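Local coordinates for protein AlyGC (Glaciecola chathamensis, PDB 5GKD) that probably cleaves alginate by beta-elimination, as a calcium-binding lyase of polysaccharide lyase family 6, at residues R264-N275 with Y303-N314. Sequence-based numbering, arbitrary orientation.
With CO3 (carbonate ion), chain J.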
loop_
_atom_site.group_PDB
_atom_site.type_symbol
_atom_site.label_atom_id
_atom_site.label_comp_id
_atom_site.label_asym_id
_atom_site.label_seq_id
_atom_site.Cartn_x
_atom_site.Cartn_y
_atom_site.Cartn_z
ATOM N N ARG A 264 -28.409 20.924 -10.420
ATOM C CA ARG A 264 -28.392 21.219 -8.989
ATOM C C ARG A 264 -28.098 22.697 -8.786
ATOM O O ARG A 264 -27.042 23.195 -9.204
ATOM C CB ARG A 264 -27.351 20.369 -8.244
ATOM C CG ARG A 264 -27.242 20.724 -6.753
ATOM C CD ARG A 264 -26.654 19.585 -5.923
ATOM N NE ARG A 264 -25.297 19.233 -6.353
ATOM C CZ ARG A 264 -24.253 19.080 -5.541
ATOM N NH1 ARG A 264 -24.377 19.234 -4.233
ATOM N NH2 ARG A 264 -23.076 18.753 -6.049
ATOM N N VAL A 265 -29.022 23.385 -8.125
ATOM C CA VAL A 265 -29.005 24.830 -7.983
ATOM C C VAL A 265 -28.561 25.175 -6.573
ATOM O O VAL A 265 -29.163 24.717 -5.599
ATOM C CB VAL A 265 -30.389 25.433 -8.276
ATOM C CG1 VAL A 265 -30.325 26.942 -8.185
ATOM C CG2 VAL A 265 -30.858 24.994 -9.642
ATOM N N ILE A 266 -27.561 26.011 -6.464
ATOM C CA ILE A 266 -27.032 26.549 -5.227
ATOM C C ILE A 266 -26.635 27.963 -5.575
ATOM O O ILE A 266 -26.474 28.239 -6.686
ATOM C CB ILE A 266 -25.792 25.792 -4.708
ATOM C CG1 ILE A 266 -26.002 24.288 -4.734
ATOM C CG2 ILE A 266 -25.398 26.299 -3.336
ATOM C CD1 ILE A 266 -24.758 23.474 -4.688
ATOM N N ASN A 267 -26.482 28.840 -4.612
ATOM C CA ASN A 267 -26.075 30.218 -4.808
ATOM C C ASN A 267 -27.111 31.184 -5.413
ATOM O O ASN A 267 -28.247 30.875 -5.483
ATOM C CB ASN A 267 -24.679 30.307 -5.435
ATOM C CG ASN A 267 -23.770 29.155 -5.021
ATOM O OD1 ASN A 267 -23.333 29.086 -3.929
ATOM N ND2 ASN A 267 -23.588 28.241 -5.874
ATOM N N ARG A 268 -26.672 32.355 -5.815
ATOM C CA ARG A 268 -27.542 33.396 -6.290
ATOM C C ARG A 268 -27.658 33.679 -7.741
ATOM O O ARG A 268 -26.804 33.414 -8.478
ATOM C CB ARG A 268 -27.184 34.717 -5.626
ATOM C CG ARG A 268 -26.567 34.597 -4.261
ATOM C CD ARG A 268 -26.746 35.836 -3.414
ATOM N NE ARG A 268 -26.178 37.009 -4.019
ATOM C CZ ARG A 268 -24.900 37.334 -3.964
ATOM N NH1 ARG A 268 -24.044 36.581 -3.319
ATOM N NH2 ARG A 268 -24.484 38.417 -4.543
ATOM N N ASP A 269 -28.775 34.277 -8.094
ATOM C CA ASP A 269 -29.078 34.726 -9.421
ATOM C C ASP A 269 -28.878 33.709 -10.528
ATOM O O ASP A 269 -28.468 34.041 -11.578
ATOM C CB ASP A 269 -28.290 36.009 -9.735
ATOM C CG ASP A 269 -28.454 37.091 -8.683
ATOM O OD1 ASP A 269 -29.534 37.355 -8.209
ATOM O OD2 ASP A 269 -27.477 37.708 -8.324
ATOM N N GLN A 270 -29.181 32.469 -10.267
ATOM C CA GLN A 270 -29.025 31.466 -11.315
ATOM C C GLN A 270 -30.247 31.457 -12.232
ATOM O O GLN A 270 -31.376 31.679 -11.786
ATOM C CB GLN A 270 -28.807 30.084 -10.703
ATOM C CG GLN A 270 -27.823 30.041 -9.511
ATOM C CD GLN A 270 -26.358 30.350 -9.870
ATOM O OE1 GLN A 270 -26.051 30.913 -10.925
ATOM N NE2 GLN A 270 -25.452 29.971 -8.975
ATOM N N ILE A 271 -30.017 31.210 -13.521
ATOM C CA ILE A 271 -31.084 31.031 -14.497
ATOM C C ILE A 271 -30.977 29.630 -15.097
ATOM O O ILE A 271 -29.957 29.281 -15.702
ATOM C CB ILE A 271 -31.044 32.105 -15.593
ATOM C CG1 ILE A 271 -31.300 33.485 -14.998
ATOM C CG2 ILE A 271 -32.052 31.785 -16.673
ATOM C CD1 ILE A 271 -30.972 34.632 -15.952
ATOM N N ILE A 272 -32.023 28.836 -14.920
ATOM C CA ILE A 272 -32.122 27.469 -15.420
ATOM C C ILE A 272 -33.340 27.453 -16.340
ATOM O O ILE A 272 -34.479 27.337 -15.873
ATOM C CB ILE A 272 -32.268 26.435 -14.293
ATOM C CG1 ILE A 272 -31.015 26.358 -13.405
ATOM C CG2 ILE A 272 -32.532 25.054 -14.864
ATOM C CD1 ILE A 272 -30.882 27.422 -12.404
ATOM N N ARG A 273 -33.120 27.587 -17.646
ATOM C CA ARG A 273 -34.217 27.723 -18.586
ATOM C C ARG A 273 -34.007 26.828 -19.796
ATOM O O ARG A 273 -32.882 26.576 -20.231
ATOM C CB ARG A 273 -34.397 29.171 -19.061
ATOM C CG ARG A 273 -33.239 29.668 -19.871
ATOM C CD ARG A 273 -33.571 30.902 -20.694
ATOM N NE ARG A 273 -34.006 32.018 -19.870
ATOM C CZ ARG A 273 -33.315 33.143 -19.688
ATOM N NH1 ARG A 273 -32.134 33.335 -20.285
ATOM N NH2 ARG A 273 -33.828 34.086 -18.907
ATOM N N ASN A 274 -35.126 26.347 -20.328
ATOM C CA ASN A 274 -35.165 25.627 -21.598
ATOM C C ASN A 274 -34.274 24.379 -21.601
ATOM O O ASN A 274 -33.701 24.026 -22.626
ATOM C CB ASN A 274 -34.790 26.554 -22.759
ATOM C CG ASN A 274 -35.398 26.103 -24.057
ATOM O OD1 ASN A 274 -36.540 25.678 -24.074
ATOM N ND2 ASN A 274 -34.629 26.148 -25.145
ATOM N N ASN A 275 -34.161 23.689 -20.473
ATOM C CA ASN A 275 -33.435 22.430 -20.403
ATOM C C ASN A 275 -34.387 21.234 -20.449
ATOM O O ASN A 275 -35.479 21.260 -19.878
ATOM C CB ASN A 275 -32.590 22.352 -19.127
ATOM C CG ASN A 275 -31.601 23.486 -19.019
ATOM O OD1 ASN A 275 -30.574 23.507 -19.711
ATOM N ND2 ASN A 275 -31.900 24.438 -18.151
ATOM N N TYR A 303 -21.861 26.097 1.420
ATOM C CA TYR A 303 -23.073 26.149 0.624
ATOM C C TYR A 303 -23.804 27.472 0.805
ATOM O O TYR A 303 -24.191 27.784 1.869
ATOM C CB TYR A 303 -23.991 24.960 0.949
ATOM C CG TYR A 303 -23.443 23.579 0.669
ATOM C CD1 TYR A 303 -23.578 23.007 -0.579
ATOM C CD2 TYR A 303 -22.800 22.856 1.636
ATOM C CE1 TYR A 303 -23.129 21.771 -0.830
ATOM C CE2 TYR A 303 -22.325 21.606 1.382
ATOM C CZ TYR A 303 -22.475 21.074 0.147
ATOM O OH TYR A 303 -22.007 19.847 -0.098
ATOM N N HIS A 304 -23.967 28.242 -0.249
ATOM C CA HIS A 304 -24.634 29.518 -0.155
ATOM C C HIS A 304 -26.111 29.409 -0.488
ATOM O O HIS A 304 -26.481 28.743 -1.419
ATOM C CB HIS A 304 -23.932 30.568 -0.987
ATOM C CG HIS A 304 -22.512 30.771 -0.609
ATOM N ND1 HIS A 304 -21.543 29.848 -0.874
ATOM C CD2 HIS A 304 -21.894 31.792 0.018
ATOM C CE1 HIS A 304 -20.394 30.283 -0.430
ATOM N NE2 HIS A 304 -20.579 31.453 0.127
ATOM N N GLN A 305 -26.933 30.072 0.307
ATOM C CA GLN A 305 -28.383 30.009 0.184
ATOM C C GLN A 305 -28.834 30.324 -1.237
ATOM O O GLN A 305 -28.324 31.244 -1.878
ATOM C CB GLN A 305 -29.000 31.000 1.170
ATOM C CG GLN A 305 -30.524 31.149 1.103
ATOM C CD GLN A 305 -31.034 32.191 2.082
ATOM O OE1 GLN A 305 -30.495 33.293 2.157
ATOM N NE2 GLN A 305 -32.066 31.841 2.847
ATOM N N VAL A 306 -29.790 29.545 -1.735
ATOM C CA VAL A 306 -30.385 29.853 -3.028
ATOM C C VAL A 306 -31.222 31.121 -2.909
ATOM O O VAL A 306 -32.124 31.219 -2.070
ATOM C CB VAL A 306 -31.229 28.676 -3.538
ATOM C CG1 VAL A 306 -32.040 29.108 -4.731
ATOM C CG2 VAL A 306 -30.335 27.544 -3.928
ATOM N N ASP A 307 -30.927 32.093 -3.761
ATOM C CA ASP A 307 -31.501 33.430 -3.695
ATOM C C ASP A 307 -31.706 33.893 -5.124
ATOM O O ASP A 307 -30.741 33.957 -5.889
ATOM C CB ASP A 307 -30.556 34.370 -2.938
ATOM C CG ASP A 307 -31.127 35.753 -2.713
ATOM O OD1 ASP A 307 -32.237 36.055 -3.188
ATOM O OD2 ASP A 307 -30.435 36.549 -2.036
ATOM N N ASN A 308 -32.957 34.178 -5.494
ATOM C CA ASN A 308 -33.281 34.666 -6.832
ATOM C C ASN A 308 -32.880 33.658 -7.916
ATOM O O ASN A 308 -32.308 34.013 -8.947
ATOM C CB ASN A 308 -32.634 36.036 -7.077
ATOM C CG ASN A 308 -33.140 36.713 -8.336
ATOM O OD1 ASN A 308 -34.273 36.521 -8.738
ATOM N ND2 ASN A 308 -32.290 37.501 -8.963
ATOM N N ALA A 309 -33.169 32.386 -7.684
ATOM C CA ALA A 309 -33.140 31.418 -8.773
ATOM C C ALA A 309 -34.342 31.616 -9.692
ATOM O O ALA A 309 -35.423 32.020 -9.257
ATOM C CB ALA A 309 -33.144 29.988 -8.229
ATOM N N LEU A 310 -34.147 31.325 -10.973
ATOM C CA LEU A 310 -35.210 31.386 -11.974
ATOM C C LEU A 310 -35.192 30.087 -12.768
ATOM O O LEU A 310 -34.219 29.794 -13.474
ATOM C CB LEU A 310 -35.024 32.594 -12.888
ATOM C CG LEU A 310 -36.184 33.234 -13.661
ATOM C CD1 LEU A 310 -35.758 33.423 -15.102
ATOM C CD2 LEU A 310 -37.519 32.504 -13.575
ATOM N N ILE A 311 -36.255 29.311 -12.654
ATOM C CA ILE A 311 -36.330 27.967 -13.222
ATOM C C ILE A 311 -37.544 27.952 -14.148
ATOM O O ILE A 311 -38.676 27.804 -13.680
ATOM C CB ILE A 311 -36.432 26.896 -12.124
ATOM C CG1 ILE A 311 -35.287 27.059 -11.119
ATOM C CG2 ILE A 311 -36.445 25.514 -12.717
ATOM C CD1 ILE A 311 -35.294 26.101 -9.954
ATOM N N GLU A 312 -37.340 28.117 -15.456
ATOM C CA GLU A 312 -38.495 28.232 -16.333
ATOM C C GLU A 312 -38.306 27.450 -17.620
ATOM O O GLU A 312 -37.190 27.236 -18.087
ATOM C CB GLU A 312 -38.839 29.711 -16.645
ATOM C CG GLU A 312 -37.952 30.376 -17.662
ATOM C CD GLU A 312 -37.997 31.897 -17.590
ATOM O OE1 GLU A 312 -38.909 32.460 -16.925
ATOM O OE2 GLU A 312 -37.089 32.516 -18.188
ATOM N N ASN A 313 -39.432 27.003 -18.171
ATOM C CA ASN A 313 -39.487 26.320 -19.468
ATOM C C ASN A 313 -38.570 25.102 -19.551
ATOM O O ASN A 313 -38.037 24.785 -20.610
ATOM C CB ASN A 313 -39.192 27.298 -20.598
ATOM C CG ASN A 313 -40.320 28.286 -20.783
ATOM O OD1 ASN A 313 -40.249 29.413 -20.321
ATOM N ND2 ASN A 313 -41.386 27.844 -21.435
ATOM N N ASN A 314 -38.411 24.387 -18.452
ATOM C CA ASN A 314 -37.759 23.096 -18.501
ATOM C C ASN A 314 -38.782 21.974 -18.652
ATOM O O ASN A 314 -39.917 22.057 -18.176
ATOM C CB ASN A 314 -36.909 22.902 -17.245
ATOM C CG ASN A 314 -35.921 24.024 -17.066
ATOM O OD1 ASN A 314 -34.955 24.141 -17.827
ATOM N ND2 ASN A 314 -36.186 24.898 -16.109
HETATM C C CO3 J . -20.455 19.102 -3.273
HETATM O O1 CO3 J . -20.835 18.879 -4.500
HETATM O O2 CO3 J . -21.436 19.030 -2.425
HETATM O O3 CO3 J . -19.166 19.401 -2.969
HETATM O O HOH W 1 -30.101 31.329 -7.609
HETATM O O HOH W 2 -21.677 27.561 -2.199
HETATM O O HOH W 3 -32.144 34.414 -11.489
#
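N275 and N314 lie side by side with their amide planes 6° apart, one step of an asparagine stack between successive coils of a right-handed parallel beta-helix, the fold of this lyase family. N314 OD1 accepts twice, from N275 N at 2.8 Å and from N275 ND2 at 3.1 Å. Its other branch, ND2, reaches I272 O at 3.0 Å, nearly straight but from above the carbonyl plane, while E312 N comes to that same oxygen from the opposite face. A chi1 of -55° sets N314 CG anti to its carbonyl carbon and turns the amide to the neighbouring coil. Replacing N314 by alanine is likely to leave N275 N without its acceptor, take a bond from N275 ND2 and strip I272 O of its side-chain donor, interrupting the stack, which continues through N275 to N250 and V247 and through N314 N to N344. Strands 271-273 and 310-312 run parallel, joined by L310 N to Q270 O, I272 N to L310 O and E312 N to I272 O. At the preceding turn N308 ND2 donates to D269 OD1 at 2.9 Å, on the anti side of a carboxylate turned 80° from the amide. Both R264 and Y303 reach the carbonate, probably picked up from the crystallisation liquor, which R240 also binds: R264 NH2 holds O1 at 2.7 Å and Y303 OH donates to O2. On the outer face the R273 guanidinium meets E312 OE2 at its edge in a long salt bridge, NE to OE2 3.5 Å, and lies over I271 CG2. Inside, V265 CG1 rests on A309 CB; on the carbonate side, I266 CD1 lies 4.3 Å from Y303 CD1, at the ring's edge.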